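Glucose-6-phosphate dehydrogenase (Trypanosoma cruzi, PDB 5AQ1) catalyses the oxidation of glucose 6-phosphate to 6-phosphogluconolactone with NADP+ as hydride acceptor, the entry step of the oxidative pentose phosphate pathway. Local coordinates at residues F183-T187 and W467-T471; E312-Y318 and P342-R348; W174-I178 and A449-N453. One frame throughout, in Å; residues are numbered along the deposited sequence.

How the contacts relate
Contacts 1 and 3 both join the coenzyme-binding part of the chain to the C-terminal part, whereas contact 2 lies wholly within the latter. Along the chain come 174-178 and 183-187, then the two strands of contact 2, then 449-453 and 467-471. Contacts 1 and 3 have centres about 26 Å apart and take the consecutive helices 441-451 and 460-479 on one side, strand 175-179 and the loop following it on the other. Contact 2 is centred about 17 Å from contact 1, which it meets where Y470 packs on L347, and about 37 Å from contact 3. Contacts 1 and 3 thus tie the two parts together at two well-separated places.

Contact 1: residues F183-T187 and W467-T471; sequences FGRDT and WRIYT
The indole of W467 packs against the 183-187 segment, with D186 CA and the carbonyl carbon of R185 over one of its faces. CE3 of W467 comes within 3.6 Å of D186 CA, and CZ3 of W467 within 3.4 Å of R185 O. A weak hydrogen bond runs from W467 NE1 to F183 O at 3.0 Å, bent to 130°; the same oxygen also accepts from S190 OG. With CG anti to its carbonyl carbon (chi1 -82°), the indole reaches away from its helix and spans the loop from F183 to D186. G184, within this span, has a positive phi, which favours glycine.

One helical turn on, T471 supplies the second anchor. Its OG1 accepts from T187 N at 3.0 Å and lies 2.7 Å from T187 OG1. The same T471 OG1 donates to W467 O, 2.6 Å away, one turn back in its own helix, so that the hydroxyl is held between helix and loop. Beside it, T187 CG2 rests over one face of the R468 guanidinium and touches R468 CG at 3.8 Å; the NE of that arginine is paired with D464.

Behind this first shell, D186 is the N-cap of helix 187-197, its side chain capping a backbone N of the first turn. OD1 also bonds to T189 OG1 and OD2 to H475, which ties the cap to helix 460-479 as well. R185 O accepts from R267.

F183 and G184 close the EKPxG signature of the family, just after K181 of the glucose 6-phosphate pocket. The loop leads from strand 175-179 into helix 187-197 and lies on helix 460-479, whose W467 and Y470 also pack against helix 264-282, while Y470 reaches strand 344-349.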
ATOM      1  N   PHE B 183       8.760  40.062   2.842  1.00 39.52           N
ATOM      2  CA  PHE B 183       9.976  39.767   3.599  1.00 39.61           C
ATOM      3  C   PHE B 183      11.129  39.617   2.607  1.00 40.13           C
ATOM      4  O   PHE B 183      11.523  38.505   2.251  1.00 40.04           O
ATOM      5  CB  PHE B 183       9.809  38.489   4.421  1.00 38.97           C
ATOM      6  CG  PHE B 183       8.612  38.503   5.326  1.00 38.32           C
ATOM      7  CD1 PHE B 183       8.626  39.240   6.500  1.00 38.13           C
ATOM      8  CD2 PHE B 183       7.474  37.775   5.009  1.00 37.45           C
ATOM      9  CE1 PHE B 183       7.525  39.253   7.341  1.00 37.46           C
ATOM     10  CE2 PHE B 183       6.369  37.786   5.844  1.00 36.93           C
ATOM     11  CZ  PHE B 183       6.393  38.527   7.011  1.00 37.10           C
ATOM     12  N   GLY B 184      11.649  40.749   2.150  1.00 40.94           N
ATOM     13  CA  GLY B 184      12.611  40.769   1.049  1.00 41.24           C
ATOM     14  C   GLY B 184      11.942  40.495  -0.289  1.00 41.62           C
ATOM     15  O   GLY B 184      10.709  40.431  -0.384  1.00 39.69           O
ATOM     16  N   ARG B 185      12.767  40.356  -1.326  1.00 43.52           N
ATOM     17  CA  ARG B 185      12.298  40.041  -2.684  1.00 43.86           C
ATOM     18  C   ARG B 185      13.021  38.839  -3.318  1.00 42.54           C
ATOM     19  O   ARG B 185      12.725  38.467  -4.450  1.00 41.31           O
ATOM     20  CB  ARG B 185      12.386  41.285  -3.592  1.00 45.15           C
ATOM     21  CG  ARG B 185      13.623  42.149  -3.380  1.00 47.12           C
ATOM     22  CD  ARG B 185      13.635  43.373  -4.281  1.00 48.50           C
ATOM     23  NE  ARG B 185      13.843  43.008  -5.682  1.00 48.98           N
ATOM     24  CZ  ARG B 185      12.902  42.985  -6.625  1.00 48.72           C
ATOM     25  NH1 ARG B 185      11.647  43.324  -6.353  1.00 48.60           N
ATOM     26  NH2 ARG B 185      13.226  42.620  -7.864  1.00 48.92           N
ATOM     27  N   ASP B 186      13.960  38.240  -2.586  1.00 42.20           N
ATOM     28  CA  ASP B 186      14.626  37.002  -3.005  1.00 42.23           C
ATOM     29  C   ASP B 186      15.336  36.382  -1.794  1.00 42.80           C
ATOM     30  O   ASP B 186      15.207  36.891  -0.677  1.00 42.20           O
ATOM     31  CB  ASP B 186      15.596  37.251  -4.175  1.00 42.63           C
ATOM     32  CG  ASP B 186      16.625  38.333  -3.882  1.00 43.00           C
ATOM     33  OD1 ASP B 186      16.964  38.566  -2.700  1.00 42.19           O
ATOM     34  OD2 ASP B 186      17.105  38.949  -4.853  1.00 43.91           O
ATOM     35  N   THR B 187      16.081  35.300  -2.008  1.00 43.61           N
ATOM     36  CA  THR B 187      16.786  34.623  -0.914  1.00 43.91           C
ATOM     37  C   THR B 187      17.748  35.556  -0.172  1.00 45.71           C
ATOM     38  O   THR B 187      17.753  35.590   1.059  1.00 44.00           O
ATOM     39  CB  THR B 187      17.579  33.398  -1.420  1.00 42.84           C
ATOM     40  OG1 THR B 187      16.768  32.635  -2.322  1.00 41.48           O
ATOM     41  CG2 THR B 187      18.010  32.513  -0.250  1.00 42.42           C
ATOM     42  N   TRP B 467      11.970  31.031  -0.381  1.00 35.90           N
ATOM     43  CA  TRP B 467      12.689  31.892  -1.325  1.00 36.36           C
ATOM     44  C   TRP B 467      13.627  31.113  -2.243  1.00 37.61           C
ATOM     45  O   TRP B 467      13.809  31.479  -3.403  1.00 38.58           O
ATOM     46  CB  TRP B 467      13.473  32.988  -0.596  1.00 35.75           C
ATOM     47  CG  TRP B 467      12.630  34.169  -0.219  1.00 35.72           C
ATOM     48  CD1 TRP B 467      12.408  34.653   1.035  1.00 34.94           C
ATOM     49  CD2 TRP B 467      11.888  35.011  -1.110  1.00 35.46           C
ATOM     50  NE1 TRP B 467      11.577  35.744   0.984  1.00 34.93           N
ATOM     51  CE2 TRP B 467      11.243  35.985  -0.322  1.00 35.13           C
ATOM     52  CE3 TRP B 467      11.703  35.032  -2.498  1.00 35.93           C
ATOM     53  CZ2 TRP B 467      10.428  36.974  -0.872  1.00 35.51           C
ATOM     54  CZ3 TRP B 467      10.896  36.014  -3.045  1.00 36.37           C
ATOM     55  CH2 TRP B 467      10.268  36.974  -2.232  1.00 36.70           C
ATOM     56  N   ARG B 468      14.218  30.042  -1.726  1.00 38.11           N
ATOM     57  CA  ARG B 468      15.143  29.229  -2.509  1.00 41.39           C
ATOM     58  C   ARG B 468      14.449  28.502  -3.662  1.00 40.45           C
ATOM     59  O   ARG B 468      15.066  28.221  -4.688  1.00 40.48           O
ATOM     60  CB  ARG B 468      15.889  28.243  -1.605  1.00 43.67           C
ATOM     61  CG  ARG B 468      16.981  28.923  -0.797  1.00 46.60           C
ATOM     62  CD  ARG B 468      17.572  28.025   0.275  1.00 48.96           C
ATOM     63  NE  ARG B 468      18.512  28.778   1.106  1.00 53.72           N
ATOM     64  CZ  ARG B 468      19.819  28.887   0.877  1.00 56.40           C
ATOM     65  NH1 ARG B 468      20.401  28.266  -0.146  1.00 57.57           N
ATOM     66  NH2 ARG B 468      20.558  29.617   1.702  1.00 59.36           N
ATOM     67  N   ILE B 469      13.161  28.220  -3.496  1.00 38.77           N
ATOM     68  CA  ILE B 469      12.382  27.572  -4.541  1.00 37.52           C
ATOM     69  C   ILE B 469      12.244  28.460  -5.779  1.00 36.98           C
ATOM     70  O   ILE B 469      12.361  27.971  -6.911  1.00 36.05           O
ATOM     71  CB  ILE B 469      10.986  27.164  -4.018  1.00 36.60           C
ATOM     72  CG1 ILE B 469      11.133  26.039  -2.987  1.00 37.08           C
ATOM     73  CG2 ILE B 469      10.080  26.718  -5.160  1.00 35.71           C
ATOM     74  CD1 ILE B 469       9.910  25.815  -2.122  1.00 37.40           C
ATOM     75  N   TYR B 470      12.012  29.757  -5.562  1.00 35.08           N
ATOM     76  CA  TYR B 470      11.622  30.665  -6.646  1.00 35.01           C
ATOM     77  C   TYR B 470      12.685  31.673  -7.078  1.00 35.23           C
ATOM     78  O   TYR B 470      12.559  32.260  -8.152  1.00 35.31           O
ATOM     79  CB  TYR B 470      10.344  31.417  -6.263  1.00 34.52           C
ATOM     80  CG  TYR B 470       9.230  30.497  -5.842  1.00 33.58           C
ATOM     81  CD1 TYR B 470       8.487  29.799  -6.782  1.00 34.34           C
ATOM     82  CD2 TYR B 470       8.928  30.314  -4.502  1.00 33.74           C
ATOM     83  CE1 TYR B 470       7.468  28.940  -6.396  1.00 34.30           C
ATOM     84  CE2 TYR B 470       7.917  29.458  -4.104  1.00 33.19           C
ATOM     85  CZ  TYR B 470       7.188  28.772  -5.053  1.00 33.04           C
ATOM     86  OH  TYR B 470       6.183  27.915  -4.671  1.00 31.39           O
ATOM     87  N   THR B 471      13.725  31.869  -6.270  1.00 35.44           N
ATOM     88  CA  THR B 471      14.711  32.920  -6.537  1.00 36.46           C
ATOM     89  C   THR B 471      15.418  32.777  -7.891  1.00 37.33           C
ATOM     90  O   THR B 471      15.495  33.754  -8.632  1.00 38.45           O
ATOM     91  CB  THR B 471      15.736  33.056  -5.388  1.00 36.80           C
ATOM     92  OG1 THR B 471      15.081  33.614  -4.243  1.00 36.72           O
ATOM     93  CG2 THR B 471      16.898  33.967  -5.778  1.00 38.10           C
TER

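Contact 2: residues E312-Y318 and P342-R348; sequences ECVLGQY and PTFAVLR
R348 sends CG anti to its backbone N (chi1 177°) and bends at chi3 (74°), which brings NE and NH2 side-on to the carboxylate of E312, whose side chain is extended beyond CG. Both nitrogens meet one oxygen: E312 OE2 receives R348 NH2 at 3.1 Å on its anti lone pair, while R348 NE, also 3.1 Å from OE2, comes in from above the carboxylate plane. The two flat groups stand 75° apart. OE2 is also bonded to H350 and R348 NH1 to S504, so the salt bridge is held from both ends.

From here the strands run antiparallel. R348 N donates to E312 O almost straight. V314 N to V346 O and V346 N to V314 O are both 2.9 Å, and G316 N reaches F344 O at 2.7 Å. On one face C313 CB touches L347 CD1 at 3.7 Å and L315 CD1 meets A345 CB at 3.9 Å; V314, F344 and V346 are on the other, against helix 495-504.

At the far end T343 OG1 accepts from Y318 N at 3.0 Å, lies near the plane of the Y318 ring at its edge, and bonds to Y487. T343 and F344 both face G316, whose O takes both their amides, T343 N weakly. This is a classic beta bulge, set here in the large mixed sheet of the C-terminal domain.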
ATOM      1  N   GLU B 312       9.674  25.131 -17.050  1.00 46.09           N
ATOM      2  CA  GLU B 312       8.467  24.581 -16.442  1.00 45.90           C
ATOM      3  C   GLU B 312       7.566  25.672 -15.866  1.00 44.16           C
ATOM      4  O   GLU B 312       7.071  25.557 -14.747  1.00 41.95           O
ATOM      5  CB  GLU B 312       8.852  23.560 -15.368  1.00 47.40           C
ATOM      6  CG  GLU B 312       9.594  22.350 -15.918  1.00 48.84           C
ATOM      7  CD  GLU B 312       9.883  21.303 -14.860  1.00 49.55           C
ATOM      8  OE1 GLU B 312      10.609  21.619 -13.893  1.00 50.62           O
ATOM      9  OE2 GLU B 312       9.390  20.162 -14.999  1.00 49.16           O
ATOM     10  N   CYS B 313       7.361  26.738 -16.636  1.00 45.16           N
ATOM     11  CA  CYS B 313       6.410  27.780 -16.255  1.00 45.31           C
ATOM     12  C   CYS B 313       5.851  28.530 -17.460  1.00 44.93           C
ATOM     13  O   CYS B 313       6.473  28.567 -18.523  1.00 45.77           O
ATOM     14  CB  CYS B 313       7.045  28.777 -15.278  1.00 46.32           C
ATOM     15  SG  CYS B 313       7.923  30.153 -16.051  1.00 50.31           S
ATOM     16  N   VAL B 314       4.666  29.110 -17.278  1.00 43.44           N
ATOM     17  CA  VAL B 314       4.067  30.015 -18.257  1.00 43.78           C
ATOM     18  C   VAL B 314       3.673  31.301 -17.539  1.00 42.54           C
ATOM     19  O   VAL B 314       2.912  31.268 -16.575  1.00 42.54           O
ATOM     20  CB  VAL B 314       2.822  29.407 -18.932  1.00 44.10           C
ATOM     21  CG1 VAL B 314       2.187  30.411 -19.885  1.00 44.90           C
ATOM     22  CG2 VAL B 314       3.193  28.131 -19.675  1.00 44.32           C
ATOM     23  N   LEU B 315       4.202  32.421 -18.019  1.00 42.19           N
ATOM     24  CA  LEU B 315       3.957  33.728 -17.421  1.00 42.06           C
ATOM     25  C   LEU B 315       2.972  34.525 -18.258  1.00 42.77           C
ATOM     26  O   LEU B 315       2.885  34.340 -19.476  1.00 43.52           O
ATOM     27  CB  LEU B 315       5.270  34.507 -17.301  1.00 42.81           C
ATOM     28  CG  LEU B 315       6.039  34.410 -15.982  1.00 42.43           C
ATOM     29  CD1 LEU B 315       5.954  33.033 -15.345  1.00 41.22           C
ATOM     30  CD2 LEU B 315       7.488  34.805 -16.218  1.00 44.04           C
ATOM     31  N   GLY B 316       2.248  35.423 -17.598  1.00 41.99           N
ATOM     32  CA  GLY B 316       1.285  36.283 -18.269  1.00 42.13           C
ATOM     33  C   GLY B 316       1.210  37.678 -17.676  1.00 42.20           C
ATOM     34  O   GLY B 316       1.498  37.883 -16.498  1.00 39.70           O
ATOM     35  N   GLN B 317       0.812  38.631 -18.514  1.00 44.69           N
ATOM     36  CA  GLN B 317       0.621  40.028 -18.118  1.00 45.94           C
ATOM     37  C   GLN B 317      -0.653  40.524 -18.792  1.00 46.36           C
ATOM     38  O   GLN B 317      -0.746  40.503 -20.022  1.00 46.20           O
ATOM     39  CB  GLN B 317       1.825  40.860 -18.566  1.00 47.45           C
ATOM     40  CG  GLN B 317       1.828  42.302 -18.099  1.00 48.25           C
ATOM     41  CD  GLN B 317       2.924  43.110 -18.767  1.00 49.90           C
ATOM     42  OE1 GLN B 317       2.817  43.458 -19.942  1.00 51.02           O
ATOM     43  NE2 GLN B 317       3.985  43.410 -18.025  1.00 50.47           N
ATOM     44  N   TYR B 318      -1.633  40.964 -18.004  1.00 46.22           N
ATOM     45  CA  TYR B 318      -2.962  41.247 -18.560  1.00 47.17           C
ATOM     46  C   TYR B 318      -3.008  42.519 -19.411  1.00 49.36           C
ATOM     47  O   TYR B 318      -2.337  43.508 -19.119  1.00 48.85           O
ATOM     48  CB  TYR B 318      -4.059  41.260 -17.475  1.00 45.99           C
ATOM     49  CG  TYR B 318      -4.103  42.468 -16.558  1.00 45.86           C
ATOM     50  CD1 TYR B 318      -4.831  43.605 -16.899  1.00 47.03           C
ATOM     51  CD2 TYR B 318      -3.459  42.451 -15.323  1.00 44.64           C
ATOM     52  CE1 TYR B 318      -4.887  44.701 -16.052  1.00 47.46           C
ATOM     53  CE2 TYR B 318      -3.511  43.537 -14.470  1.00 44.90           C
ATOM     54  CZ  TYR B 318      -4.225  44.660 -14.839  1.00 46.69           C
ATOM     55  OH  TYR B 318      -4.274  45.742 -13.994  1.00 47.12           O
ATOM     56  N   PRO B 342       4.991  39.936 -14.347  1.00 45.54           N
ATOM     57  CA  PRO B 342       3.900  39.010 -14.581  1.00 43.84           C
ATOM     58  C   PRO B 342       2.738  39.229 -13.616  1.00 42.33           C
ATOM     59  O   PRO B 342       2.943  39.339 -12.403  1.00 39.76           O
ATOM     60  CB  PRO B 342       4.550  37.651 -14.335  1.00 43.46           C
ATOM     61  CG  PRO B 342       5.590  37.923 -13.303  1.00 43.29           C
ATOM     62  CD  PRO B 342       6.064  39.333 -13.532  1.00 44.76           C
ATOM     63  N   THR B 343       1.530  39.299 -14.168  1.00 42.21           N
ATOM     64  CA  THR B 343       0.304  39.310 -13.377  1.00 41.03           C
ATOM     65  C   THR B 343      -0.306  37.905 -13.304  1.00 40.39           C
ATOM     66  O   THR B 343      -1.263  37.683 -12.560  1.00 38.02           O
ATOM     67  CB  THR B 343      -0.729  40.295 -13.962  1.00 41.23           C
ATOM     68  OG1 THR B 343      -1.126  39.870 -15.274  1.00 41.58           O
ATOM     69  CG2 THR B 343      -0.145  41.700 -14.040  1.00 41.72           C
ATOM     70  N   PHE B 344       0.264  36.970 -14.073  1.00 41.42           N
ATOM     71  CA  PHE B 344      -0.212  35.588 -14.154  1.00 41.46           C
ATOM     72  C   PHE B 344       0.979  34.628 -14.251  1.00 41.34           C
ATOM     73  O   PHE B 344       1.974  34.931 -14.914  1.00 42.38           O
ATOM     74  CB  PHE B 344      -1.113  35.430 -15.381  1.00 42.70           C
ATOM     75  CG  PHE B 344      -1.587  34.022 -15.620  1.00 43.74           C
ATOM     76  CD1 PHE B 344      -0.800  33.118 -16.328  1.00 44.16           C
ATOM     77  CD2 PHE B 344      -2.828  33.602 -15.161  1.00 43.84           C
ATOM     78  CE1 PHE B 344      -1.237  31.824 -16.555  1.00 44.49           C
ATOM     79  CE2 PHE B 344      -3.269  32.305 -15.389  1.00 43.69           C
ATOM     80  CZ  PHE B 344      -2.474  31.414 -16.085  1.00 43.31           C
ATOM     81  N   ALA B 345       0.876  33.472 -13.600  1.00 40.18           N
ATOM     82  CA  ALA B 345       1.930  32.462 -13.675  1.00 40.63           C
ATOM     83  C   ALA B 345       1.416  31.060 -13.362  1.00 40.90           C
ATOM     84  O   ALA B 345       0.715  30.869 -12.371  1.00 41.64           O
ATOM     85  CB  ALA B 345       3.063  32.819 -12.730  1.00 40.42           C
ATOM     86  N   VAL B 346       1.756  30.095 -14.217  1.00 41.23           N
ATOM     87  CA  VAL B 346       1.580  28.677 -13.910  1.00 40.97           C
ATOM     88  C   VAL B 346       2.959  28.058 -13.766  1.00 41.49           C
ATOM     89  O   VAL B 346       3.797  28.212 -14.645  1.00 42.11           O
ATOM     90  CB  VAL B 346       0.859  27.895 -15.026  1.00 41.97           C
ATOM     91  CG1 VAL B 346       0.566  26.474 -14.565  1.00 41.76           C
ATOM     92  CG2 VAL B 346      -0.427  28.584 -15.433  1.00 43.72           C
ATOM     93  N   LEU B 347       3.181  27.358 -12.659  1.00 41.51           N
ATOM     94  CA  LEU B 347       4.441  26.670 -12.394  1.00 40.98           C
ATOM     95  C   LEU B 347       4.190  25.175 -12.265  1.00 40.13           C
ATOM     96  O   LEU B 347       3.150  24.770 -11.747  1.00 38.76           O
ATOM     97  CB  LEU B 347       5.053  27.190 -11.089  1.00 40.69           C
ATOM     98  CG  LEU B 347       5.984  28.401 -11.150  1.00 41.78           C
ATOM     99  CD1 LEU B 347       5.430  29.520 -12.011  1.00 42.88           C
ATOM    100  CD2 LEU B 347       6.257  28.903  -9.743  1.00 41.81           C
ATOM    101  N   ARG B 348       5.131  24.362 -12.748  1.00 40.15           N
ATOM    102  CA  ARG B 348       5.160  22.940 -12.418  1.00 40.45           C
ATOM    103  C   ARG B 348       6.342  22.679 -11.495  1.00 39.25           C
ATOM    104  O   ARG B 348       7.496  22.889 -11.879  1.00 40.24           O
ATOM    105  CB  ARG B 348       5.267  22.060 -13.666  1.00 43.73           C
ATOM    106  CG  ARG B 348       5.377  20.571 -13.342  1.00 45.73           C
ATOM    107  CD  ARG B 348       5.190  19.672 -14.559  1.00 49.51           C
ATOM    108  NE  ARG B 348       6.352  19.679 -15.452  1.00 52.32           N
ATOM    109  CZ  ARG B 348       6.348  20.031 -16.741  1.00 53.56           C
ATOM    110  NH1 ARG B 348       5.233  20.415 -17.360  1.00 53.50           N
ATOM    111  NH2 ARG B 348       7.484  19.990 -17.428  1.00 55.74           N
TER

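Contact 3: residues W174-I178 and A449-N453; sequences WVRLI and ALLGN
R176 NH1 takes hold of two carbonyls at the end of helix 441-451. Its bond to A449 O is 2.8 Å long, lies in the carbonyl plane and is bent to 132° at the hydrogen; a weak second one reaches L450 O at 2.9 Å. CG is anti to the carbonyl carbon of R176 (chi1 -72°) and the chain is extended from there to NE, which carries the guanidinium across from strand to helix. That group lies flat between two covers. On one face is the W174 indole, nearly parallel to it, with R176 CZ 3.4 Å above the ring plane and over its centre; on the opposite face G452 CA sits off toward the rim.

G452, with positive phi, is the C-prime residue of a Schellman motif: N453 N returns to E448 O, and G452 N, weakly, to A449 O. The carbonyls that end a helix carry the negative end of its dipole, so a positive group here is probably favoured. The strand, 175-179, belongs to the parallel sheet of the Rossmann-like coenzyme domain, between strands 143-148 and 206-208.

Apolar contacts flank the arginine. I178 CD1 touches A449 CB at 3.9 Å, and W174 CH2 approaches L450 CD2 at 4.2 Å, the two side chains crossing at about a right angle. F207 of strand 206-208 packs on R176, I178 and A449 together, while L33 of strand 33-38 touches both W174 and L450.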
ATOM      1  N   TRP B 174       5.350  39.307  28.430  1.00 35.20           N
ATOM      2  CA  TRP B 174       5.998  39.003  27.152  1.00 34.05           C
ATOM      3  C   TRP B 174       5.845  40.136  26.143  1.00 34.21           C
ATOM      4  O   TRP B 174       5.003  41.020  26.305  1.00 34.72           O
ATOM      5  CB  TRP B 174       5.497  37.677  26.544  1.00 32.75           C
ATOM      6  CG  TRP B 174       3.999  37.434  26.552  1.00 32.57           C
ATOM      7  CD1 TRP B 174       3.325  36.552  27.348  1.00 32.34           C
ATOM      8  CD2 TRP B 174       3.006  38.047  25.707  1.00 32.06           C
ATOM      9  NE1 TRP B 174       1.981  36.583  27.062  1.00 32.42           N
ATOM     10  CE2 TRP B 174       1.757  37.492  26.061  1.00 32.14           C
ATOM     11  CE3 TRP B 174       3.050  39.015  24.696  1.00 31.67           C
ATOM     12  CZ2 TRP B 174       0.558  37.879  25.444  1.00 31.52           C
ATOM     13  CZ3 TRP B 174       1.857  39.394  24.079  1.00 31.46           C
ATOM     14  CH2 TRP B 174       0.631  38.826  24.459  1.00 31.14           C
ATOM     15  N   VAL B 175       6.689  40.106  25.117  1.00 34.56           N
ATOM     16  CA  VAL B 175       6.560  40.986  23.965  1.00 34.89           C
ATOM     17  C   VAL B 175       6.485  40.133  22.704  1.00 34.41           C
ATOM     18  O   VAL B 175       7.305  39.240  22.507  1.00 34.25           O
ATOM     19  CB  VAL B 175       7.749  41.951  23.837  1.00 35.71           C
ATOM     20  CG1 VAL B 175       7.520  42.922  22.685  1.00 35.94           C
ATOM     21  CG2 VAL B 175       7.965  42.711  25.136  1.00 36.60           C
ATOM     22  N   ARG B 176       5.495  40.409  21.862  1.00 35.34           N
ATOM     23  CA  ARG B 176       5.344  39.708  20.592  1.00 36.05           C
ATOM     24  C   ARG B 176       5.184  40.698  19.445  1.00 36.74           C
ATOM     25  O   ARG B 176       4.509  41.721  19.585  1.00 37.40           O
ATOM     26  CB  ARG B 176       4.163  38.738  20.653  1.00 35.85           C
ATOM     27  CG  ARG B 176       4.445  37.529  21.529  1.00 36.00           C
ATOM     28  CD  ARG B 176       3.204  36.707  21.826  1.00 36.18           C
ATOM     29  NE  ARG B 176       3.455  35.779  22.927  1.00 37.58           N
ATOM     30  CZ  ARG B 176       2.517  35.160  23.644  1.00 39.50           C
ATOM     31  NH1 ARG B 176       1.222  35.345  23.395  1.00 40.73           N
ATOM     32  NH2 ARG B 176       2.879  34.347  24.633  1.00 39.67           N
ATOM     33  N   LEU B 177       5.826  40.385  18.323  1.00 37.75           N
ATOM     34  CA  LEU B 177       5.835  41.231  17.137  1.00 38.96           C
ATOM     35  C   LEU B 177       5.083  40.540  16.012  1.00 37.66           C
ATOM     36  O   LEU B 177       5.492  39.472  15.563  1.00 38.52           O
ATOM     37  CB  LEU B 177       7.274  41.478  16.671  1.00 41.33           C
ATOM     38  CG  LEU B 177       8.062  42.648  17.261  1.00 45.26           C
ATOM     39  CD1 LEU B 177       7.671  43.954  16.585  1.00 46.59           C
ATOM     40  CD2 LEU B 177       7.888  42.738  18.769  1.00 46.23           C
ATOM     41  N   ILE B 178       3.997  41.147  15.553  1.00 36.29           N
ATOM     42  CA  ILE B 178       3.339  40.696  14.339  1.00 35.24           C
ATOM     43  C   ILE B 178       3.864  41.543  13.179  1.00 35.59           C
ATOM     44  O   ILE B 178       3.766  42.773  13.200  1.00 35.72           O
ATOM     45  CB  ILE B 178       1.805  40.777  14.452  1.00 35.56           C
ATOM     46  CG1 ILE B 178       1.307  39.758  15.481  1.00 35.23           C
ATOM     47  CG2 ILE B 178       1.156  40.497  13.105  1.00 35.72           C
ATOM     48  CD1 ILE B 178      -0.137  39.948  15.900  1.00 35.90           C
ATOM     49  N   ALA B 449      -1.674  34.518  18.099  1.00 36.77           N
ATOM     50  CA  ALA B 449      -0.517  35.293  18.557  1.00 36.40           C
ATOM     51  C   ALA B 449      -0.647  35.662  20.039  1.00 36.79           C
ATOM     52  O   ALA B 449       0.337  35.623  20.779  1.00 37.48           O
ATOM     53  CB  ALA B 449      -0.343  36.547  17.715  1.00 35.99           C
ATOM     54  N   LEU B 450      -1.861  36.004  20.466  1.00 35.75           N
ATOM     55  CA  LEU B 450      -2.122  36.310  21.872  1.00 36.24           C
ATOM     56  C   LEU B 450      -2.003  35.079  22.758  1.00 36.15           C
ATOM     57  O   LEU B 450      -1.579  35.181  23.907  1.00 36.16           O
ATOM     58  CB  LEU B 450      -3.510  36.935  22.043  1.00 37.36           C
ATOM     59  CG  LEU B 450      -3.678  38.342  21.461  1.00 37.95           C
ATOM     60  CD1 LEU B 450      -5.149  38.719  21.389  1.00 38.62           C
ATOM     61  CD2 LEU B 450      -2.898  39.366  22.274  1.00 38.49           C
ATOM     62  N   LEU B 451      -2.385  33.919  22.229  1.00 36.18           N
ATOM     63  CA  LEU B 451      -2.226  32.663  22.960  1.00 37.00           C
ATOM     64  C   LEU B 451      -0.779  32.170  22.962  1.00 36.53           C
ATOM     65  O   LEU B 451      -0.419  31.322  23.772  1.00 37.20           O
ATOM     66  CB  LEU B 451      -3.148  31.582  22.387  1.00 38.08           C
ATOM     67  CG  LEU B 451      -4.654  31.791  22.593  1.00 39.63           C
ATOM     68  CD1 LEU B 451      -5.433  30.685  21.892  1.00 39.37           C
ATOM     69  CD2 LEU B 451      -5.025  31.866  24.070  1.00 39.98           C
ATOM     70  N   GLY B 452       0.045  32.687  22.053  1.00 35.87           N
ATOM     71  CA  GLY B 452       1.456  32.317  21.991  1.00 35.66           C
ATOM     72  C   GLY B 452       1.722  31.084  21.146  1.00 35.08           C
ATOM     73  O   GLY B 452       2.803  30.501  21.232  1.00 34.35           O
ATOM     74  N   ASN B 453       0.744  30.706  20.320  1.00 34.87           N
ATOM     75  CA  ASN B 453       0.854  29.564  19.427  1.00 34.22           C
ATOM     76  C   ASN B 453       1.411  29.993  18.071  1.00 34.37           C
ATOM     77  O   ASN B 453       0.740  30.688  17.305  1.00 32.31           O
ATOM     78  CB  ASN B 453      -0.515  28.904  19.251  1.00 34.85           C
ATOM     79  CG  ASN B 453      -0.478  27.693  18.338  1.00 35.69           C
ATOM     80  OD1 ASN B 453       0.581  27.282  17.866  1.00 35.35           O
ATOM     81  ND2 ASN B 453      -1.644  27.114  18.084  1.00 36.96           N
TER